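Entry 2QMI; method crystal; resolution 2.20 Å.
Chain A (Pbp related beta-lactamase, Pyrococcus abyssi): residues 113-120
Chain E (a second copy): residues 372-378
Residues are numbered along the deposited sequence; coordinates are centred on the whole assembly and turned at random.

Chain A, residues 113-120: SLGYAEAF
Chain E 372-378: GYKGTIK

The start of a helix in chain A meets an irregular loop of chain E, and the two stretches bury 324 Å² between them. A:Ser113 and A:Leu114 are extended (phi/psi -55/144 and -98/144); A:Gly115 (-77/27) is the N-cap, and the helix runs from A:Tyr116 through A:Phe120 and beyond, with A:Ala119 N donating to A:Gly115 O at 2.8 Å. In chain E, positive phi at E:Lys374 (45/43) and E:Gly375 (63/30) turns the loop back on itself, so that E:Gly375 N donates to E:Gly372 O and E:Gly372 N to E:Ile377 O, both at 3.0 Å. The register pairs A:Leu114 with E:Tyr373 (CA to CA 5.2 Å) and A:Gly115 with E:Thr376 (CA to CA 5.1 Å).

E:Thr376 has the most area covered, 59 Å². Its CB points toward chain A, and chi1 of 53° (p) sets OG1 3.1 Å from A:Gly115 N; the same hydroxyl donates a weak hydrogen bond to E:Tyr373 O at 3.5 Å. A:Gly115 fits here because it lacks a side chain: an ideal CB would lie 2.4 Å from E:Thr376 OG1 and 2.7 Å from E:Ile377 CG2, clashing with both. One helical turn on, A:Ala119 CB packs 3.5 Å from E:Thr376 O.

E:Tyr373 follows at 57 Å², with chi1 177° (t) and chi2 87°. A:Leu114, chi1 -44° (m) and chi2 -179° (t), places CD2 over one ring face, 4.0 Å from the centroid and 27° off the normal, which supports a CH-pi contact; CD2 to E:Tyr373 CG is 3.6 Å. The backbones are bridged nearby by a water that donates to A:Ser113 O (2.8 Å) and accepts from E:Tyr373 N (3.0 Å).

E:Ile377, chi1 55° (p) and chi2 -178° (t), extends the packing, its CG2 lying 3.7 Å from A:Glu118 CB.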

# COMPACT_ATOMS: atom_id res chain seq x y z
N SER A 113 35.58 20.39 9.67
CA SER A 113 35.43 18.95 9.70
C SER A 113 35.18 18.27 8.37
O SER A 113 34.50 18.79 7.49
CB SER A 113 34.32 18.56 10.67
OG SER A 113 33.95 17.21 10.52
N LEU A 114 35.76 17.08 8.24
CA LEU A 114 35.53 16.27 7.06
C LEU A 114 34.46 15.37 7.68
O LEU A 114 34.52 15.07 8.87
CB LEU A 114 36.80 15.47 6.71
CG LEU A 114 38.17 16.17 6.74
CD1 LEU A 114 39.26 15.17 6.33
CD2 LEU A 114 38.18 17.38 5.82
N GLY A 115 33.46 14.95 6.93
CA GLY A 115 32.45 14.10 7.52
C GLY A 115 32.94 12.67 7.70
O GLY A 115 32.13 11.74 7.72
N TYR A 116 34.25 12.49 7.83
CA TYR A 116 34.86 11.17 7.97
C TYR A 116 34.21 10.22 8.98
O TYR A 116 33.68 9.18 8.59
CB TYR A 116 36.38 11.34 8.23
CG TYR A 116 36.98 10.47 9.32
CD1 TYR A 116 37.62 11.04 10.42
CD2 TYR A 116 36.87 9.08 9.28
CE1 TYR A 116 38.13 10.26 11.46
CE2 TYR A 116 37.38 8.28 10.31
CZ TYR A 116 38.00 8.88 11.39
OH TYR A 116 38.45 8.10 12.43
N ALA A 117 34.24 10.56 10.26
CA ALA A 117 33.66 9.68 11.27
C ALA A 117 32.16 9.49 11.07
O ALA A 117 31.64 8.38 11.26
CB ALA A 117 33.95 10.21 12.66
N GLU A 118 31.46 10.55 10.69
CA GLU A 118 30.02 10.47 10.47
C GLU A 118 29.71 9.45 9.37
O GLU A 118 28.85 8.58 9.55
CB GLU A 118 29.45 11.84 10.05
CG GLU A 118 29.40 12.87 11.17
CD GLU A 118 30.75 13.51 11.47
OE1 GLU A 118 31.75 13.19 10.78
OE2 GLU A 118 30.80 14.35 12.39
N ALA A 119 30.41 9.55 8.25
CA ALA A 119 30.22 8.63 7.12
C ALA A 119 30.62 7.20 7.46
O ALA A 119 29.92 6.25 7.11
CB ALA A 119 31.00 9.11 5.92
N PHE A 120 31.75 7.04 8.15
CA PHE A 120 32.24 5.72 8.53
C PHE A 120 31.25 4.97 9.41
O PHE A 120 30.78 3.89 9.06
CB PHE A 120 33.57 5.83 9.28
CG PHE A 120 34.05 4.52 9.88
CD1 PHE A 120 34.37 3.44 9.06
CD2 PHE A 120 34.17 4.37 11.25
CE1 PHE A 120 34.80 2.23 9.61
CE2 PHE A 120 34.60 3.16 11.81
CZ PHE A 120 34.92 2.10 10.98
N GLY E 372 29.67 17.30 2.19
CA GLY E 372 30.93 17.62 2.84
C GLY E 372 32.14 17.21 2.02
O GLY E 372 32.02 16.89 0.83
N TYR E 373 33.31 17.21 2.67
CA TYR E 373 34.57 16.84 2.03
C TYR E 373 34.42 15.55 1.24
O TYR E 373 34.11 14.50 1.80
CB TYR E 373 35.65 16.68 3.10
CG TYR E 373 36.99 16.23 2.60
CD1 TYR E 373 37.94 17.14 2.13
CD2 TYR E 373 37.34 14.88 2.62
CE1 TYR E 373 39.20 16.72 1.71
CE2 TYR E 373 38.60 14.45 2.20
CZ TYR E 373 39.52 15.37 1.75
OH TYR E 373 40.76 14.95 1.36
N LYS E 374 34.65 15.63 -0.07
CA LYS E 374 34.54 14.50 -0.98
C LYS E 374 33.30 13.63 -0.78
O LYS E 374 33.38 12.40 -0.81
CB LYS E 374 35.81 13.64 -0.90
CG LYS E 374 37.05 14.40 -1.36
CD LYS E 374 38.32 13.58 -1.36
CE LYS E 374 39.49 14.44 -1.85
NZ LYS E 374 40.79 13.72 -1.92
N GLY E 375 32.16 14.30 -0.59
CA GLY E 375 30.88 13.62 -0.44
C GLY E 375 30.63 12.69 0.74
O GLY E 375 29.84 11.75 0.62
N THR E 376 31.28 12.94 1.87
CA THR E 376 31.09 12.09 3.05
C THR E 376 29.67 12.17 3.61
O THR E 376 29.01 11.15 3.82
CB THR E 376 32.08 12.46 4.18
OG1 THR E 376 32.00 13.87 4.46
CG2 THR E 376 33.49 12.10 3.77
N ILE E 377 29.21 13.39 3.87
CA ILE E 377 27.87 13.60 4.41
C ILE E 377 27.00 14.43 3.47
O ILE E 377 27.49 15.29 2.74
CB ILE E 377 27.94 14.27 5.78
CG1 ILE E 377 28.74 15.58 5.68
CG2 ILE E 377 28.59 13.32 6.78
CD1 ILE E 377 28.90 16.31 6.99
N LYS E 378 25.71 14.14 3.47
CA LYS E 378 24.76 14.85 2.61
C LYS E 378 23.68 15.52 3.44
O LYS E 378 23.25 14.98 4.46
CB LYS E 378 24.07 13.88 1.63
CG LYS E 378 24.99 13.08 0.71
CD LYS E 378 25.60 11.86 1.41
CE LYS E 378 26.42 11.04 0.40
NZ LYS E 378 27.22 9.93 1.02
O HOH W 1 32.64 18.01 5.48